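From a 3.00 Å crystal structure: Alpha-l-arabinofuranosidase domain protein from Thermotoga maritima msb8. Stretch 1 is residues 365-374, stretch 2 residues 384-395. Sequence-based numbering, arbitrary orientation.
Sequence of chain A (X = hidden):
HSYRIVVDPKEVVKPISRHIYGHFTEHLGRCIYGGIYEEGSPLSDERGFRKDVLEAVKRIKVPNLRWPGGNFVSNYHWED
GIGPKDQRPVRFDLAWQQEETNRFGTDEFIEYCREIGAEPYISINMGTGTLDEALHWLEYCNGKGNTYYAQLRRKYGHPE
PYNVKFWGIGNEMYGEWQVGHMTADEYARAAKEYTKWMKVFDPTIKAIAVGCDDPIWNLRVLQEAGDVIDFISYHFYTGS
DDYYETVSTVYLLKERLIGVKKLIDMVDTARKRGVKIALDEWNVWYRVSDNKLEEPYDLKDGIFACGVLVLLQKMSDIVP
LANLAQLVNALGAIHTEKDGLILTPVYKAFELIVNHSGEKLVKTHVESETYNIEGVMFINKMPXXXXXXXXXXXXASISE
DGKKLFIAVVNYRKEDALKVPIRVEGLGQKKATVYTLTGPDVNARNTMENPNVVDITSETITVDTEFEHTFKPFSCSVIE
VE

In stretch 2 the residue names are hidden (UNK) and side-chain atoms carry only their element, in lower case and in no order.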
# COMPACT_ATOMS: atom_id res chain seq x y z
N HIS A 365 24.46 5.90 1.53
CA HIS A 365 24.65 7.12 0.75
C HIS A 365 25.00 6.74 -0.68
O HIS A 365 25.97 6.03 -0.90
CB HIS A 365 25.79 7.92 1.39
CG HIS A 365 26.26 9.08 0.59
ND1 HIS A 365 26.56 8.99 -0.76
CD2 HIS A 365 26.54 10.35 0.95
CE1 HIS A 365 27.01 10.15 -1.19
NE2 HIS A 365 27.01 11.00 -0.17
N VAL A 366 24.23 7.20 -1.66
CA VAL A 366 24.51 6.85 -3.04
C VAL A 366 24.83 8.07 -3.91
O VAL A 366 24.47 9.19 -3.56
CB VAL A 366 23.32 6.05 -3.65
CG1 VAL A 366 22.01 6.54 -3.07
CG2 VAL A 366 23.30 6.19 -5.18
N GLU A 367 25.51 7.84 -5.04
CA GLU A 367 25.87 8.90 -5.97
C GLU A 367 25.44 8.56 -7.40
O GLU A 367 26.08 7.77 -8.07
CB GLU A 367 27.39 9.11 -5.94
CG GLU A 367 27.85 10.49 -6.40
CD GLU A 367 28.18 11.41 -5.23
OE1 GLU A 367 28.21 10.91 -4.09
OE2 GLU A 367 28.42 12.63 -5.46
N SER A 368 24.36 9.17 -7.90
CA SER A 368 23.92 8.88 -9.26
C SER A 368 24.05 10.04 -10.23
O SER A 368 24.47 11.15 -9.86
CB SER A 368 22.47 8.43 -9.28
OG SER A 368 22.02 8.37 -10.63
N GLU A 369 23.66 9.78 -11.47
CA GLU A 369 23.79 10.78 -12.51
C GLU A 369 22.29 10.87 -12.25
O GLU A 369 21.67 9.87 -11.83
CB GLU A 369 23.96 10.09 -13.87
CG GLU A 369 24.84 10.88 -14.84
CD GLU A 369 26.25 11.11 -14.30
OE1 GLU A 369 27.03 10.13 -14.21
OE2 GLU A 369 26.59 12.26 -13.95
N THR A 370 21.71 12.04 -12.48
CA THR A 370 20.27 12.30 -12.27
C THR A 370 19.91 12.86 -13.65
O THR A 370 20.71 12.89 -14.56
CB THR A 370 20.38 13.53 -11.30
OG1 THR A 370 20.75 14.70 -12.04
CG2 THR A 370 21.39 13.28 -10.18
N TYR A 371 18.66 13.31 -13.76
CA TYR A 371 18.11 13.90 -14.98
C TYR A 371 16.89 14.72 -14.61
O TYR A 371 16.42 14.72 -13.47
CB TYR A 371 17.69 12.82 -16.00
CG TYR A 371 16.68 11.79 -15.50
CD1 TYR A 371 17.01 10.88 -14.49
CD2 TYR A 371 15.39 11.73 -16.03
CE1 TYR A 371 16.10 9.93 -14.02
CE2 TYR A 371 14.45 10.77 -15.55
CZ TYR A 371 14.83 9.88 -14.54
OH TYR A 371 13.99 8.92 -14.03
N ASN A 372 16.38 15.42 -15.59
CA ASN A 372 15.18 16.21 -15.39
C ASN A 372 14.13 15.64 -16.35
O ASN A 372 14.46 15.08 -17.39
CB ASN A 372 15.45 17.68 -15.69
CG ASN A 372 16.44 18.29 -14.74
OD1 ASN A 372 16.18 18.41 -13.54
ND2 ASN A 372 17.57 18.69 -15.26
N ILE A 373 12.87 15.77 -16.01
CA ILE A 373 11.87 15.25 -16.90
C ILE A 373 10.57 16.05 -16.85
O ILE A 373 10.34 16.87 -15.93
CB ILE A 373 11.63 13.78 -16.61
CG1 ILE A 373 10.75 13.19 -17.71
CG2 ILE A 373 10.99 13.63 -15.26
CD1 ILE A 373 10.60 11.66 -17.57
N GLU A 374 9.75 15.82 -17.86
CA GLU A 374 8.47 16.48 -17.99
C GLU A 374 7.60 15.44 -18.67
O GLU A 374 8.01 14.86 -19.68
CB GLU A 374 8.60 17.70 -18.87
CG GLU A 374 7.65 18.81 -18.53
CD GLU A 374 8.39 20.13 -18.34
OE1 GLU A 374 9.12 20.25 -17.35
OE2 GLU A 374 8.25 21.04 -19.18
N UNK A 384 3.13 17.10 -15.34
CA UNK A 384 4.00 17.07 -14.14
C UNK A 384 5.45 17.18 -14.55
O UNK A 384 5.80 16.98 -15.73
c UNK A 384 4.75 14.65 -13.97
c UNK A 384 4.23 13.72 -14.87
c UNK A 384 5.01 12.70 -15.38
c UNK A 384 6.33 12.60 -14.99
c UNK A 384 6.87 13.52 -14.08
c UNK A 384 6.09 14.54 -13.58
c UNK A 384 3.87 15.76 -13.40
N UNK A 385 6.30 17.45 -13.57
CA UNK A 385 7.72 17.56 -13.86
C UNK A 385 8.59 17.21 -12.67
O UNK A 385 8.27 17.59 -11.56
o UNK A 385 7.78 19.86 -13.27
c UNK A 385 8.06 18.97 -14.31
N UNK A 386 9.68 16.50 -12.91
CA UNK A 386 10.56 16.13 -11.82
C UNK A 386 11.93 16.70 -12.08
O UNK A 386 12.34 16.82 -13.25
c UNK A 386 11.68 14.28 -10.60
c UNK A 386 10.69 14.62 -11.70
c UNK A 386 9.33 14.02 -11.42
N UNK A 387 12.62 17.07 -11.01
CA UNK A 387 13.95 17.64 -11.15
C UNK A 387 15.03 16.84 -10.45
O UNK A 387 14.96 16.59 -9.26
o UNK A 387 13.54 21.92 -10.16
c UNK A 387 13.98 19.06 -10.61
c UNK A 387 14.23 21.49 -11.11
c UNK A 387 13.89 20.12 -11.67
o UNK A 387 15.20 22.12 -11.62
N UNK A 388 16.04 16.44 -11.22
CA UNK A 388 17.15 15.70 -10.70
C UNK A 388 16.78 14.36 -10.15
O UNK A 388 17.13 14.02 -9.03
c UNK A 388 17.84 16.54 -9.65
n UNK A 388 18.51 17.82 -11.59
c UNK A 388 18.49 17.75 -10.25
o UNK A 388 19.00 18.60 -9.54
N UNK A 389 16.09 13.60 -10.98
CA UNK A 389 15.67 12.27 -10.62
C UNK A 389 16.88 11.35 -10.78
O UNK A 389 17.49 11.32 -11.85
c UNK A 389 14.54 11.84 -11.54
N UNK A 390 17.25 10.59 -9.74
CA UNK A 390 18.41 9.70 -9.90
C UNK A 390 18.19 8.52 -10.85
O UNK A 390 17.08 8.01 -11.00
c UNK A 390 18.72 9.25 -8.45
c UNK A 390 16.75 10.54 -8.35
c UNK A 390 17.39 9.23 -7.83
N UNK A 391 19.26 8.10 -11.52
CA UNK A 391 19.21 6.96 -12.42
C UNK A 391 19.42 5.73 -11.57
O UNK A 391 19.06 4.61 -11.97
c UNK A 391 20.01 9.83 -16.03
c UNK A 391 19.95 7.80 -14.69
c UNK A 391 20.38 9.13 -14.88
c UNK A 391 20.32 7.05 -13.45
c UNK A 391 18.80 7.87 -16.80
c UNK A 391 19.22 9.20 -17.00
c UNK A 391 19.17 7.19 -15.65
N UNK A 392 20.01 5.94 -10.40
CA UNK A 392 20.31 4.89 -9.45
C UNK A 392 20.01 5.37 -8.04
O UNK A 392 20.40 6.48 -7.67
c UNK A 392 21.77 4.52 -9.54
c UNK A 392 21.75 2.08 -9.04
c UNK A 392 22.24 3.42 -8.58
c UNK A 392 23.74 3.40 -8.53
N UNK A 393 19.32 4.55 -7.27
CA UNK A 393 19.04 4.91 -5.88
C UNK A 393 19.03 3.62 -5.10
O UNK A 393 18.96 2.56 -5.70
c UNK A 393 17.70 5.63 -5.74
c UNK A 393 17.50 6.23 -4.35
o UNK A 393 18.51 6.64 -3.71
o UNK A 393 16.34 6.32 -3.89
N UNK A 394 19.13 3.71 -3.78
CA UNK A 394 19.16 2.48 -3.00
C UNK A 394 18.99 2.69 -1.49
O UNK A 394 19.11 3.80 -0.96
c UNK A 394 20.43 1.76 -3.27
N UNK A 395 18.71 1.58 -0.79
CA UNK A 395 18.48 1.62 0.63
C UNK A 395 18.95 0.36 1.30
O UNK A 395 18.61 -0.74 0.89
c UNK A 395 17.00 1.83 0.90

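Position 384 carries seven side-chain carbons, one linking atom followed by a six-membered ring without a hydroxyl. The ring lies near Ile373, and these features identify Phe384. Its CE1 atom is 4.3 Å from CG2 of Ile373, a loose apolar contact, while its carbonyl O accepts a CA-H...O approach from CA of Glu374 at 3.5 Å. Position 385 has a single carbon and a single oxygen, the short hydroxymethyl group of a serine. Ser385 pairs with Glu374 in antiparallel register, their side chains on the same face of the sheet, and its CB is 3.5 Å from OE1 of Glu374.

At position 386 one carbon bears two others, and the fork at the first atom, with no oxygen, specifies valine. Val386 forms the best-defined bridge of the contact with Ile373: N of Ile373 donates to O of Val386 at 3.0 Å, and N of Val386 returns a bond to O of Ile373 at 3.1 Å. On the same face their side chains pack, with CB of Val386 3.7 Å from CG2 of Ile373. Position 387 has three carbons in a row, the third carrying two oxygens, which is a glutamate. Glu387 adds little area to the contact; its CG approaches OD1 of Asn372 at 3.4 Å.

Two carbons, the second bearing one oxygen and one nitrogen, occupy position 388, as expected for an asparagine. Asn388 sits at the corner of the chain with positive phi, and its backbone N donates to OD1 of Asn372 at 3.0 Å, so a side chain of stretch 1 helps hold the turn. Position 389 has one carbon, lying over a face of the Tyr371 ring: an alanine. The methyl CB of Ala389 is 3.5 Å from CE1 of Tyr371, and N of Ala389 donates to O of Tyr371 at 2.8 Å.

The three carbons of position 390 close onto the backbone N, the signature of proline. Lacking an amide hydrogen, Pro390 cannot donate to stretch 1; its CB is 3.9 Å from CB of Ser368. Position 391 again shows one carbon and a ring of six, without oxygen, beside Tyr371, and is phenylalanine. The two rings are oblique, with planes at 38° and CE2 of Phe391 3.5 Å from CD1 of Tyr371.

Position 392 has four carbons forked at the second, hence leucine; CD2 of Leu392 is 4.4 Å from CG2 of Val366. Two carbons ending in two oxygens make position 393 an aspartate, and OD1 of Asp393, 3.6 Å from CG1 of Val366, is hydrogen-bonded elsewhere in the structure. Positions 394 and 395 each have one carbon, so both are alanine; N of Ala394 is 4.1 Å from CG1 of Val366, whereas Ala395 makes no contact.

The contact thus combines antiparallel pairing at Ile373 and Val386 with packing around Tyr371. Beyond the corner, Ser368 OG accepts from N of Phe391 at 2.9 Å and N of Leu392 at 3.2 Å, extending the connection.

Stretch 2 384-395: FSVENAPFLDAA
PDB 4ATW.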